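Local coordinates for protein trans-2-enoyl-CoA reductase (Treponema denticola ATCC 35405, PDB 4GGO) that reduces the carbon-carbon double bond of trans-2-enoyl-CoA thioesters with NADH, giving the saturated acyl-CoA in fatty acid synthesis, at residues 359-362 / 363-366; 384-388 / 389-393; 307-311 / 312-316; 251-254 / 255-259; 24-27 / 28-32. All coordinates share one frame; numbering follows the deposited sequence.

Interaction 1 (359-362 / 363-366)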
loop_
_atom_site.group_PDB
_atom_site.type_symbol
_atom_site.label_atom_id
_atom_site.label_comp_id
_atom_site.label_asym_id
_atom_site.label_seq_id
_atom_site.Cartn_x
_atom_site.Cartn_y
_atom_site.Cartn_z
ATOM N N LYS A 359 -26.031 12.324 -6.134
ATOM C CA LYS A 359 -27.056 11.806 -7.036
ATOM C C LYS A 359 -27.242 10.294 -6.916
ATOM O O LYS A 359 -28.209 9.739 -7.437
ATOM C CB LYS A 359 -26.727 12.183 -8.482
ATOM C CG LYS A 359 -26.545 13.673 -8.702
ATOM C CD LYS A 359 -26.077 13.972 -10.115
ATOM C CE LYS A 359 -25.835 15.460 -10.313
ATOM N NZ LYS A 359 -27.078 16.259 -10.129
ATOM N N VAL A 360 -26.315 9.634 -6.230
ATOM C CA VAL A 360 -26.368 8.183 -6.082
ATOM C C VAL A 360 -27.583 7.734 -5.274
ATOM O O VAL A 360 -27.867 8.275 -4.207
ATOM C CB VAL A 360 -25.088 7.630 -5.420
ATOM C CG1 VAL A 360 -25.213 6.135 -5.175
ATOM C CG2 VAL A 360 -23.878 7.920 -6.287
ATOM N N THR A 361 -28.304 6.752 -5.807
ATOM C CA THR A 361 -29.419 6.131 -5.106
ATOM C C THR A 361 -29.307 4.616 -5.227
ATOM O O THR A 361 -28.399 4.107 -5.884
ATOM C CB THR A 361 -30.776 6.583 -5.673
ATOM O OG1 THR A 361 -30.817 6.315 -7.079
ATOM C CG2 THR A 361 -30.989 8.072 -5.441
ATOM N N GLY A 362 -30.233 3.901 -4.597
ATOM C CA GLY A 362 -30.233 2.450 -4.642
ATOM C C GLY A 362 -30.479 1.898 -6.033
ATOM O O GLY A 362 -30.027 0.800 -6.364
ATOM N N GLU A 363 -31.188 2.663 -6.854
ATOM C CA GLU A 363 -31.548 2.212 -8.195
ATOM C C GLU A 363 -30.483 2.496 -9.255
ATOM O O GLU A 363 -30.446 1.832 -10.290
ATOM C CB GLU A 363 -32.898 2.807 -8.616
ATOM C CG GLU A 363 -33.082 4.279 -8.269
ATOM C CD GLU A 363 -32.571 5.219 -9.349
ATOM O OE1 GLU A 363 -32.534 6.444 -9.102
ATOM O OE2 GLU A 363 -32.212 4.738 -10.446
ATOM N N ASN A 364 -29.613 3.470 -8.998
ATOM C CA ASN A 364 -28.650 3.900 -10.012
ATOM C C ASN A 364 -27.182 3.632 -9.676
ATOM O O ASN A 364 -26.300 3.907 -10.490
ATOM C CB ASN A 364 -28.851 5.385 -10.354
ATOM C CG ASN A 364 -28.572 6.309 -9.174
ATOM O OD1 ASN A 364 -27.912 5.930 -8.205
ATOM N ND2 ASN A 364 -29.074 7.534 -9.258
ATOM N N ALA A 365 -26.933 3.105 -8.479
ATOM C CA ALA A 365 -25.572 2.936 -7.965
ATOM C C ALA A 365 -24.643 2.188 -8.919
ATOM O O ALA A 365 -23.529 2.638 -9.193
ATOM C CB ALA A 365 -25.601 2.253 -6.604
ATOM N N GLU A 366 -25.108 1.051 -9.425
ATOM C CA GLU A 366 -24.317 0.236 -10.341
ATOM C C GLU A 366 -24.028 0.986 -11.640
ATOM O O GLU A 366 -22.996 0.771 -12.277
ATOM C CB GLU A 366 -25.041 -1.081 -10.637
ATOM C CG GLU A 366 -24.266 -2.044 -11.526
ATOM C CD GLU A 366 -23.049 -2.631 -10.839
ATOM O OE1 GLU A 366 -23.022 -2.661 -9.590
ATOM O OE2 GLU A 366 -22.116 -3.064 -11.549
#

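Interaction 2 (384-388 / 389-393)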
loop_
_atom_site.group_PDB
_atom_site.type_symbol
_atom_site.label_atom_id
_atom_site.label_comp_id
_atom_site.label_asym_id
_atom_site.label_seq_id
_atom_site.Cartn_x
_atom_site.Cartn_y
_atom_site.Cartn_z
ATOM N N PHE A 384 -8.796 -13.208 -6.907
ATOM C CA PHE A 384 -10.077 -13.518 -7.528
ATOM C C PHE A 384 -10.425 -12.504 -8.614
ATOM O O PHE A 384 -9.964 -11.364 -8.573
ATOM C CB PHE A 384 -11.189 -13.572 -6.478
ATOM C CG PHE A 384 -10.988 -14.640 -5.440
ATOM C CD1 PHE A 384 -11.277 -15.965 -5.725
ATOM C CD2 PHE A 384 -10.515 -14.320 -4.178
ATOM C CE1 PHE A 384 -11.094 -16.951 -4.772
ATOM C CE2 PHE A 384 -10.331 -15.300 -3.221
ATOM C CZ PHE A 384 -10.621 -16.618 -3.519
ATOM N N ASP A 385 -11.224 -12.938 -9.586
ATOM C CA ASP A 385 -11.732 -12.068 -10.650
ATOM C C ASP A 385 -10.633 -11.480 -11.547
ATOM O O ASP A 385 -10.837 -10.462 -12.205
ATOM C CB ASP A 385 -12.607 -10.948 -10.065
ATOM C CG ASP A 385 -13.451 -10.247 -11.118
ATOM O OD1 ASP A 385 -14.113 -10.942 -11.916
ATOM O OD2 ASP A 385 -13.438 -8.998 -11.154
ATOM N N VAL A 386 -9.468 -12.120 -11.582
ATOM C CA VAL A 386 -8.399 -11.634 -12.452
ATOM C C VAL A 386 -8.467 -12.298 -13.830
ATOM O O VAL A 386 -8.863 -13.458 -13.958
ATOM C CB VAL A 386 -6.995 -11.772 -11.808
ATOM C CG1 VAL A 386 -7.116 -11.997 -10.312
ATOM C CG2 VAL A 386 -6.196 -12.886 -12.457
ATOM N N GLU A 387 -8.098 -11.539 -14.857
ATOM C CA GLU A 387 -8.251 -11.976 -16.239
ATOM C C GLU A 387 -7.290 -13.108 -16.589
ATOM O O GLU A 387 -6.127 -13.090 -16.190
ATOM C CB GLU A 387 -8.034 -10.791 -17.184
ATOM C CG GLU A 387 -8.870 -10.832 -18.449
ATOM C CD GLU A 387 -8.750 -9.554 -19.260
ATOM O OE1 GLU A 387 -9.737 -9.175 -19.927
ATOM O OE2 GLU A 387 -7.669 -8.930 -19.232
ATOM N N GLY A 388 -7.787 -14.093 -17.331
ATOM C CA GLY A 388 -6.960 -15.192 -17.798
ATOM C C GLY A 388 -6.927 -16.392 -16.869
ATOM O O GLY A 388 -6.141 -17.318 -17.070
ATOM N N ILE A 389 -7.777 -16.381 -15.847
ATOM C CA ILE A 389 -7.845 -17.492 -14.903
ATOM C C ILE A 389 -9.177 -18.228 -15.017
ATOM O O ILE A 389 -10.241 -17.607 -15.033
ATOM C CB ILE A 389 -7.627 -17.018 -13.451
ATOM C CG1 ILE A 389 -6.259 -16.351 -13.313
ATOM C CG2 ILE A 389 -7.744 -18.184 -12.479
ATOM C CD1 ILE A 389 -5.098 -17.257 -13.655
ATOM N N ASN A 390 -9.107 -19.554 -15.098
ATOM C CA ASN A 390 -10.286 -20.395 -15.279
ATOM C C ASN A 390 -11.289 -20.281 -14.132
ATOM O O ASN A 390 -12.478 -20.047 -14.363
ATOM C CB ASN A 390 -9.862 -21.856 -15.463
ATOM C CG ASN A 390 -10.961 -22.721 -16.057
ATOM O OD1 ASN A 390 -12.148 -22.504 -15.811
ATOM N ND2 ASN A 390 -10.565 -23.715 -16.843
ATOM N N TYR A 391 -10.801 -20.461 -12.907
ATOM C CA TYR A 391 -11.625 -20.452 -11.691
ATOM C C TYR A 391 -12.587 -21.638 -11.563
ATOM O O TYR A 391 -12.882 -22.085 -10.452
ATOM C CB TYR A 391 -12.355 -19.114 -11.500
ATOM C CG TYR A 391 -11.427 -17.966 -11.180
ATOM C CD1 TYR A 391 -10.672 -17.965 -10.019
ATOM C CD2 TYR A 391 -11.307 -16.883 -12.038
ATOM C CE1 TYR A 391 -9.824 -16.922 -9.722
ATOM C CE2 TYR A 391 -10.461 -15.835 -11.748
ATOM C CZ TYR A 391 -9.719 -15.865 -10.590
ATOM O OH TYR A 391 -8.876 -14.824 -10.293
ATOM N N GLU A 392 -13.071 -22.145 -12.691
ATOM C CA GLU A 392 -13.883 -23.356 -12.688
ATOM C C GLU A 392 -12.972 -24.577 -12.654
ATOM O O GLU A 392 -13.424 -25.703 -12.448
ATOM C CB GLU A 392 -14.809 -23.404 -13.906
ATOM C CG GLU A 392 -15.806 -22.254 -13.983
ATOM C CD GLU A 392 -16.843 -22.286 -12.869
ATOM O OE1 GLU A 392 -16.984 -23.333 -12.201
ATOM O OE2 GLU A 392 -17.522 -21.259 -12.666
ATOM N N ALA A 393 -11.682 -24.341 -12.866
ATOM C CA ALA A 393 -10.672 -25.369 -12.676
ATOM C C ALA A 393 -10.306 -25.413 -11.198
ATOM O O ALA A 393 -10.093 -24.372 -10.576
ATOM C CB ALA A 393 -9.446 -25.072 -13.520
HETATM O O HOH W 1 -11.086 -14.980 -15.473
#

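Interaction 3 (307-311 / 312-316)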
loop_
_atom_site.group_PDB
_atom_site.type_symbol
_atom_site.label_atom_id
_atom_site.label_comp_id
_atom_site.label_asym_id
_atom_site.label_seq_id
_atom_site.Cartn_x
_atom_site.Cartn_y
_atom_site.Cartn_z
ATOM N N ASN A 307 -7.525 9.607 -15.981
ATOM C CA ASN A 307 -6.441 9.707 -15.007
ATOM C C ASN A 307 -6.544 8.708 -13.854
ATOM O O ASN A 307 -5.925 8.895 -12.805
ATOM C CB ASN A 307 -6.309 11.138 -14.468
ATOM C CG ASN A 307 -7.574 11.631 -13.793
ATOM O OD1 ASN A 307 -8.566 10.912 -13.705
ATOM N ND2 ASN A 307 -7.539 12.866 -13.306
ATOM N N HIS A 308 -7.324 7.649 -14.049
ATOM C CA HIS A 308 -7.434 6.605 -13.035
ATOM C C HIS A 308 -6.137 5.818 -12.918
ATOM O O HIS A 308 -5.477 5.536 -13.919
ATOM C CB HIS A 308 -8.583 5.647 -13.346
ATOM C CG HIS A 308 -8.655 4.477 -12.415
ATOM N ND1 HIS A 308 -9.022 4.601 -11.092
ATOM C CD2 HIS A 308 -8.388 3.164 -12.610
ATOM C CE1 HIS A 308 -8.988 3.412 -10.515
ATOM N NE2 HIS A 308 -8.607 2.523 -11.414
ATOM N N GLU A 309 -5.780 5.465 -11.687
ATOM C CA GLU A 309 -4.588 4.669 -11.429
ATOM C C GLU A 309 -4.863 3.590 -10.389
ATOM O O GLU A 309 -5.646 3.791 -9.461
ATOM C CB GLU A 309 -3.446 5.556 -10.934
ATOM C CG GLU A 309 -2.867 6.498 -11.974
ATOM C CD GLU A 309 -1.793 7.394 -11.393
ATOM O OE1 GLU A 309 -2.095 8.139 -10.438
ATOM O OE2 GLU A 309 -0.644 7.348 -11.882
ATOM N N GLY A 310 -4.217 2.442 -10.561
ATOM C CA GLY A 310 -4.174 1.420 -9.532
ATOM C C GLY A 310 -2.826 1.516 -8.843
ATOM O O GLY A 310 -2.120 2.513 -9.000
ATOM N N CYS A 311 -2.462 0.487 -8.088
ATOM C CA CYS A 311 -1.201 0.495 -7.352
ATOM C C CYS A 311 0.017 0.603 -8.264
ATOM O O CYS A 311 0.888 1.444 -8.045
ATOM C CB CYS A 311 -1.084 -0.750 -6.474
ATOM S SG CYS A 311 -2.338 -0.833 -5.186
ATOM N N ILE A 312 0.073 -0.243 -9.287
ATOM C CA ILE A 312 1.251 -0.299 -10.148
ATOM C C ILE A 312 1.387 0.956 -11.016
ATOM O O ILE A 312 2.498 1.375 -11.337
ATOM C CB ILE A 312 1.284 -1.592 -11.010
ATOM C CG1 ILE A 312 2.689 -1.832 -11.572
ATOM C CG2 ILE A 312 0.234 -1.550 -12.115
ATOM C CD1 ILE A 312 3.739 -2.079 -10.509
ATOM N N GLU A 313 0.260 1.567 -11.376
ATOM C CA GLU A 313 0.293 2.817 -12.132
ATOM C C GLU A 313 0.803 3.945 -11.241
ATOM O O GLU A 313 1.637 4.749 -11.654
ATOM C CB GLU A 313 -1.091 3.167 -12.689
ATOM C CG GLU A 313 -1.563 2.271 -13.826
ATOM C CD GLU A 313 -2.155 0.958 -13.343
ATOM O OE1 GLU A 313 -2.405 0.824 -12.125
ATOM O OE2 GLU A 313 -2.372 0.062 -14.183
ATOM N N GLN A 314 0.294 3.984 -10.013
ATOM C CA GLN A 314 0.704 4.967 -9.017
ATOM C C GLN A 314 2.205 4.938 -8.750
ATOM O O GLN A 314 2.874 5.968 -8.795
ATOM C CB GLN A 314 -0.035 4.715 -7.702
ATOM C CG GLN A 314 -1.366 5.417 -7.582
ATOM C CD GLN A 314 -1.249 6.758 -6.893
ATOM O OE1 GLN A 314 -1.014 6.826 -5.686
ATOM N NE2 GLN A 314 -1.411 7.834 -7.654
ATOM N N ILE A 315 2.727 3.749 -8.467
ATOM C CA ILE A 315 4.113 3.609 -8.037
ATOM C C ILE A 315 5.119 3.791 -9.175
ATOM O O ILE A 315 6.177 4.391 -8.982
ATOM C CB ILE A 315 4.346 2.272 -7.312
ATOM C CG1 ILE A 315 3.383 2.149 -6.129
ATOM C CG2 ILE A 315 5.782 2.164 -6.842
ATOM C CD1 ILE A 315 3.389 3.352 -5.208
ATOM N N THR A 316 4.793 3.284 -10.359
ATOM C CA THR A 316 5.642 3.526 -11.520
ATOM C C THR A 316 5.744 5.024 -11.797
ATOM O O THR A 316 6.818 5.525 -12.126
ATOM C CB THR A 316 5.142 2.794 -12.781
ATOM O OG1 THR A 316 3.744 3.047 -12.967
ATOM C CG2 THR A 316 5.377 1.298 -12.659
#

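Interaction 4 (251-254 / 255-259)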
loop_
_atom_site.group_PDB
_atom_site.type_symbol
_atom_site.label_atom_id
_atom_site.label_comp_id
_atom_site.label_asym_id
_atom_site.label_seq_id
_atom_site.Cartn_x
_atom_site.Cartn_y
_atom_site.Cartn_z
ATOM N N LYS A 251 -4.013 11.891 13.367
ATOM C CA LYS A 251 -2.936 12.055 14.336
ATOM C C LYS A 251 -1.745 11.165 13.994
ATOM O O LYS A 251 -0.593 11.563 14.169
ATOM C CB LYS A 251 -3.432 11.771 15.756
ATOM C CG LYS A 251 -3.810 13.023 16.537
ATOM C CD LYS A 251 -4.812 13.875 15.773
ATOM C CE LYS A 251 -5.009 15.231 16.431
ATOM N NZ LYS A 251 -5.987 16.064 15.680
ATOM N N ALA A 252 -2.031 9.967 13.497
ATOM C CA ALA A 252 -0.984 9.033 13.101
ATOM C C ALA A 252 -0.181 9.585 11.928
ATOM O O ALA A 252 1.046 9.473 11.898
ATOM C CB ALA A 252 -1.583 7.687 12.748
ATOM N N LYS A 253 -0.880 10.183 10.968
ATOM C CA LYS A 253 -0.230 10.791 9.812
ATOM C C LYS A 253 0.628 11.978 10.236
ATOM O O LYS A 253 1.717 12.185 9.703
ATOM C CB LYS A 253 -1.268 11.232 8.776
ATOM C CG LYS A 253 -0.667 11.848 7.521
ATOM C CD LYS A 253 -1.723 12.080 6.449
ATOM C CE LYS A 253 -2.690 13.180 6.843
ATOM N NZ LYS A 253 -2.001 14.497 6.940
ATOM N N GLU A 254 0.130 12.755 11.192
ATOM C CA GLU A 254 0.886 13.877 11.738
ATOM C C GLU A 254 2.194 13.401 12.357
ATOM O O GLU A 254 3.229 14.056 12.226
ATOM C CB GLU A 254 0.063 14.625 12.787
ATOM C CG GLU A 254 -0.984 15.563 12.214
ATOM C CD GLU A 254 -1.719 16.330 13.295
ATOM O OE1 GLU A 254 -1.546 15.991 14.485
ATOM O OE2 GLU A 254 -2.466 17.272 12.958
ATOM N N HIS A 255 2.139 12.258 13.032
ATOM C CA HIS A 255 3.327 11.666 13.628
ATOM C C HIS A 255 4.267 11.180 12.530
ATOM O O HIS A 255 5.488 11.286 12.651
ATOM C CB HIS A 255 2.945 10.510 14.554
ATOM C CG HIS A 255 4.081 10.002 15.386
ATOM N ND1 HIS A 255 5.015 9.109 14.906
ATOM C CD2 HIS A 255 4.436 10.265 16.667
ATOM C CE1 HIS A 255 5.896 8.843 15.855
ATOM N NE2 HIS A 255 5.567 9.531 16.933
ATOM N N LEU A 256 3.685 10.647 11.459
ATOM C CA LEU A 256 4.449 10.190 10.303
ATOM C C LEU A 256 5.228 11.345 9.686
ATOM O O LEU A 256 6.394 11.198 9.322
ATOM C CB LEU A 256 3.512 9.603 9.245
ATOM C CG LEU A 256 3.690 8.153 8.791
ATOM C CD1 LEU A 256 3.228 8.003 7.346
ATOM C CD2 LEU A 256 5.124 7.680 8.958
ATOM N N GLU A 257 4.568 12.493 9.569
ATOM C CA GLU A 257 5.168 13.670 8.949
ATOM C C GLU A 257 6.276 14.262 9.814
ATOM O O GLU A 257 7.325 14.663 9.308
ATOM C CB GLU A 257 4.093 14.721 8.654
ATOM C CG GLU A 257 3.073 14.279 7.614
ATOM C CD GLU A 257 1.870 15.200 7.536
ATOM O OE1 GLU A 257 1.751 16.106 8.389
ATOM O OE2 GLU A 257 1.038 15.015 6.623
ATOM N N ALA A 258 6.041 14.311 11.122
ATOM C CA ALA A 258 7.043 14.806 12.058
ATOM C C ALA A 258 8.250 13.871 12.100
ATOM O O ALA A 258 9.375 14.302 12.353
ATOM C CB ALA A 258 6.441 14.956 13.441
ATOM N N THR A 259 8.003 12.589 11.849
ATOM C CA THR A 259 9.068 11.591 11.835
ATOM C C THR A 259 9.986 11.768 10.626
ATOM O O THR A 259 11.209 11.780 10.769
ATOM C CB THR A 259 8.501 10.158 11.859
ATOM O OG1 THR A 259 7.814 9.936 13.097
ATOM C CG2 THR A 259 9.621 9.138 11.720
#

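Interaction 5 (24-27 / 28-32)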
loop_
_atom_site.group_PDB
_atom_site.type_symbol
_atom_site.label_atom_id
_atom_site.label_comp_id
_atom_site.label_asym_id
_atom_site.label_seq_id
_atom_site.Cartn_x
_atom_site.Cartn_y
_atom_site.Cartn_z
ATOM N N CYS A 24 -3.404 -14.959 -7.729
ATOM C CA CYS A 24 -2.410 -14.079 -7.126
ATOM C C CYS A 24 -1.165 -14.000 -8.004
ATOM O O CYS A 24 -0.587 -12.928 -8.187
ATOM C CB CYS A 24 -2.036 -14.566 -5.724
ATOM S SG CYS A 24 -3.364 -14.423 -4.503
ATOM N N LYS A 25 -0.761 -15.146 -8.545
ATOM C CA LYS A 25 0.394 -15.219 -9.433
ATOM C C LYS A 25 0.182 -14.363 -10.678
ATOM O O LYS A 25 1.045 -13.572 -11.053
ATOM C CB LYS A 25 0.664 -16.670 -9.838
ATOM C CG LYS A 25 1.766 -16.832 -10.872
ATOM C CD LYS A 25 1.967 -18.294 -11.240
ATOM C CE LYS A 25 3.098 -18.463 -12.245
ATOM N NZ LYS A 25 3.331 -19.895 -12.585
ATOM N N LYS A 26 -0.977 -14.529 -11.308
ATOM C CA LYS A 26 -1.326 -13.764 -12.501
ATOM C C LYS A 26 -1.364 -12.270 -12.198
ATOM O O LYS A 26 -0.968 -11.449 -13.028
ATOM C CB LYS A 26 -2.677 -14.229 -13.049
ATOM C CG LYS A 26 -3.136 -13.511 -14.310
ATOM C CD LYS A 26 -2.175 -13.731 -15.464
ATOM C CE LYS A 26 -2.825 -13.368 -16.791
ATOM N NZ LYS A 26 -3.400 -11.993 -16.781
ATOM N N GLY A 27 -1.836 -11.925 -11.004
ATOM C CA GLY A 27 -1.891 -10.541 -10.570
ATOM C C GLY A 27 -0.511 -9.917 -10.490
ATOM O O GLY A 27 -0.316 -8.764 -10.873
ATOM N N VAL A 28 0.451 -10.685 -9.989
ATOM C CA VAL A 28 1.832 -10.223 -9.905
ATOM C C VAL A 28 2.435 -10.088 -11.299
ATOM O O VAL A 28 3.108 -9.103 -11.602
ATOM C CB VAL A 28 2.696 -11.178 -9.055
ATOM C CG1 VAL A 28 4.161 -10.768 -9.106
ATOM C CG2 VAL A 28 2.196 -11.211 -7.619
ATOM N N GLU A 29 2.178 -11.079 -12.148
ATOM C CA GLU A 29 2.702 -11.083 -13.511
ATOM C C GLU A 29 2.175 -9.915 -14.341
ATOM O O GLU A 29 2.915 -9.329 -15.131
ATOM C CB GLU A 29 2.387 -12.408 -14.208
ATOM C CG GLU A 29 3.236 -13.574 -13.729
ATOM C CD GLU A 29 2.852 -14.886 -14.386
ATOM O OE1 GLU A 29 1.682 -15.027 -14.796
ATOM O OE2 GLU A 29 3.724 -15.775 -14.493
ATOM N N ASP A 30 0.899 -9.583 -14.162
ATOM C CA ASP A 30 0.298 -8.463 -14.881
ATOM C C ASP A 30 0.953 -7.142 -14.494
ATOM O O ASP A 30 1.128 -6.259 -15.334
ATOM C CB ASP A 30 -1.212 -8.393 -14.632
ATOM C CG ASP A 30 -1.973 -9.494 -15.345
ATOM O OD1 ASP A 30 -1.368 -10.190 -16.187
ATOM O OD2 ASP A 30 -3.181 -9.656 -15.069
ATOM N N GLN A 31 1.312 -7.009 -13.221
ATOM C CA GLN A 31 1.979 -5.801 -12.748
ATOM C C GLN A 31 3.390 -5.713 -13.317
ATOM O O GLN A 31 3.862 -4.629 -13.661
ATOM C CB GLN A 31 2.020 -5.761 -11.220
ATOM C CG GLN A 31 0.655 -5.601 -10.566
ATOM C CD GLN A 31 0.743 -5.506 -9.055
ATOM O OE1 GLN A 31 1.456 -4.659 -8.515
ATOM N NE2 GLN A 31 0.022 -6.382 -8.363
ATOM N N ILE A 32 4.055 -6.860 -13.414
ATOM C CA ILE A 32 5.388 -6.927 -13.999
ATOM C C ILE A 32 5.343 -6.537 -15.472
ATOM O O ILE A 32 6.179 -5.767 -15.943
ATOM C CB ILE A 32 5.999 -8.337 -13.859
ATOM C CG1 ILE A 32 6.184 -8.690 -12.383
ATOM C CG2 ILE A 32 7.333 -8.420 -14.586
ATOM C CD1 ILE A 32 6.623 -10.116 -12.149
#

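Interaction 1 (359-362 / 363-366)
Asn364 turns its side-chain amide back onto the chain it follows and grips it with both ends. Its OD1 takes the backbone N-H of Thr361 in a short, nearly straight bond (Thr361 N to Asn364 OD1 2.6 Å, 172° at the hydrogen), while ND2 gives a proton to the carbonyl of Lys359 (Asn364 ND2 to Lys359 O 3.0 Å), which lies close to the amide plane. Two bonds from one flat group fix its rotation. The amide can reach back this way because CG stands between the backbone N and the carbonyl carbon (chi1 64°). Backbone bonds are poorer: Thr361 O receives weak bonds from both Asn364 N and Ala365 N. A hydroxyl-carboxylate bond adds to these, where Thr361 OG1 donates to Glu363 OE1 at 2.7 Å, approaching from above the carboxylate plane. Apolar contact is slight and faces inward, with Val360 CG1 lying 4.2 Å from Ala365 CB. These bonds knit the short loop between helix 347-359 and helix 365-368. Beyond it, Ala365 and Glu366 pack on the start of helix 371-380 at Leu371, and Glu366 forms a salt bridge with Arg375 of that helix.

Interaction 2 (384-388 / 389-393)
Tyr391 reaches back to put its hydroxyl against the backbone of Val386, whose N-H points almost straight at it (Val386 N to Tyr391 OH 3.1 Å, 166° at the hydrogen). Its CG lies anti to the carbonyl carbon (chi1 -68°), which directs the ring back along the turn. The same oxygen lies 3.3 Å from Val386 CG1, and the ring edge faces the Val386 carbonyl. Over one ring face sits the Ile389 methyl CG2, 3.5 Å above the plane and centred on it, a CH-pi contact. The other branch, Ile389 CG1, meets Val386 CG2 at 3.6 Å. What brings Val386 and Ile389 together is a type II beta turn, with Gly388 supplying the positive phi (91°); it leaves Ile389 N buried without a partner in the model. A water donates to both carbonyls, at 3.1 Å from Val386 O and 2.8 Å from Ile389 O. Farther out, Lys26 of helix 21-38 touches Val386 and Ile389, and His20 meets the Tyr391 ring edge-to-face. The tyrosine hydroxyl also bonds to Gly383 O, which can only accept, so the phenol gives its proton there and takes one from Val386 N.

Interaction 3 (307-311 / 312-316)
Glu313 folds back onto Gly310, the N-cap of helix 311-323, in half of a capping box; the helix lies beside the parallel Rossmann-type sheet next to the NAD-binding residues Leu280 and Tyr62. Glu313 is the third helical residue, and its carboxylate takes the N-cap amide: Gly310 N to Glu313 OE1 is 2.9 Å, with the N-H above the carboxylate plane. A bend at chi2 (81°) brings OE1 round to that amide. Regular helical bonds begin at once, Gln314 N to Gly310 O and Ile315 N to Cys311 O, both 3.0 Å. Just before the N-cap, Glu309 slides past Glu313 in the opposite direction, Glu309 CB lying 3.8 Å from Glu313 CB. The Glu309 carboxylate forms a salt bridge with Arg317, two turns further on, which would be expected to stabilise the buried negative charge. Gln314 is pinned from several directions: its NE2 bonds to Ile340 O and its OE1 accepts from Lys278 N, which ties the helix to the chain just after strands 270-276 and 338-339. The same NE2 donates to Glu309 OE1 over 2.9 Å, in its own amide plane but from above the carboxylate plane.

Interaction 4 (251-254 / 255-259)
On helix 248-266, Lys253, a residue that binds NAD(+), forms a salt bridge with Glu257 one turn later. Lys253 NZ lies 3.1 Å from Glu257 OE2, which it meets from above the carboxylate plane (42° out of it). The lysine starts with CG anti to the backbone N (chi1 -179°), then bends at chi3 and chi4, so that its amine curls back over the following turn; the glutamate, extended beyond CG, lies back towards it, and OE2 also touches Lys253 CG at 3.7 Å. Arg337 forms a second salt bridge with the same oxygen, so OE2 is shared by two basic groups, consistent with a second-shell carboxylate positioning a cofactor-binding amine. The proposed proton donor Tyr244 comes nine residues before Lys253, the tyrosine-lysine spacing of the TER and FabV reductases, relatives of the short-chain dehydrogenases; the two side chains are about 6 Å apart, as are those of Lys253 and the substrate-binding Tyr234. Beneath the salt bridge the backbone is regular helix, with Glu257 N to Lys253 O 2.9 Å and Leu256 N to Ala252 O 2.9 Å. On the buried side Leu256 packs on Trp210 of helix 208-219 and on Ala231 and Ser233 of strand 227-233. His255 reaches the loop before helix 208-219, its ND1 accepting from Gly207 N. Its carbonyl oxygen has two donors from opposite faces: Thr259 N at 2.9 Å, the usual helical bond, and Thr259 OG1 at 2.7 Å, the hydroxyl folding back onto the helix.

Interaction 5 (24-27 / 28-32)
Lys26 and Asp30, one turn apart on helix 21-38, make the firm salt bridge of this segment, while Lys25 and Glu29 beside them are paired only loosely. The helix precedes the first strand of the Rossmann sheet, 52-56, and packs on two of the helices of that fold, 61-74 and 95-110. Its tight side faces them: Cys24 and Val28 lie on Asn99 of helix 95-110, Ile32 reaches Ala106, and Gln31 rests on Leu64, Ala65 and Ile68 of helix 61-74. There Val28 CG2, anti to its own carbonyl carbon, is pressed to 3.3 Å from Cys24 O. Glu29 N to Lys25 O at 2.9 Å is typical of the helical bonds along the segment. At Gly27 they weaken, for Gln31 N is 3.4 Å from Gly27 O and Gln31 NE2, at 3.5 Å, adds a further weak bond to that oxygen. On the more open side Lys25 is fully extended, and its NZ stays 4.6 Å from Glu29 OE2, beyond salt-bridge range, leaving CE as the part that touches the carboxylate. Lys26 behaves differently: bends at chi2 (62°) and chi4 (53°) fold its amine over Asp30, and the loop carbonyl of Glu387 takes another of its protons. That ties the helix to the C-terminal part of the chain. Both carboxylate oxygens lie close to the amine: NZ meets the syn lone pair of Asp30 OD1 at 2.8 Å, with a weaker bond to Asp30 OD2 at 2.9 Å.

Interactions 2, 3 and 5 form a connected group, with the helix of interaction 5 in the middle. It touches interaction 2 through Lys26, whose NZ lies 3.0 Å from Glu387 O, and interaction 3 where Ile312 CG1 meets Gln31 O at 3.7 Å. Interactions 3 and 4 both border the NAD site, their centres about 24 Å apart: interaction 3 has Cys311 about 4 Å from Leu280 between side chains, and interaction 4 contains the cofactor-binding Lys253. Interaction 4 lies across the chain's centre from interactions 2 and 5. Interaction 1 stands apart at the periphery, its nearest atoms about 11 Å from interaction 2 and about 25 Å from interaction 4.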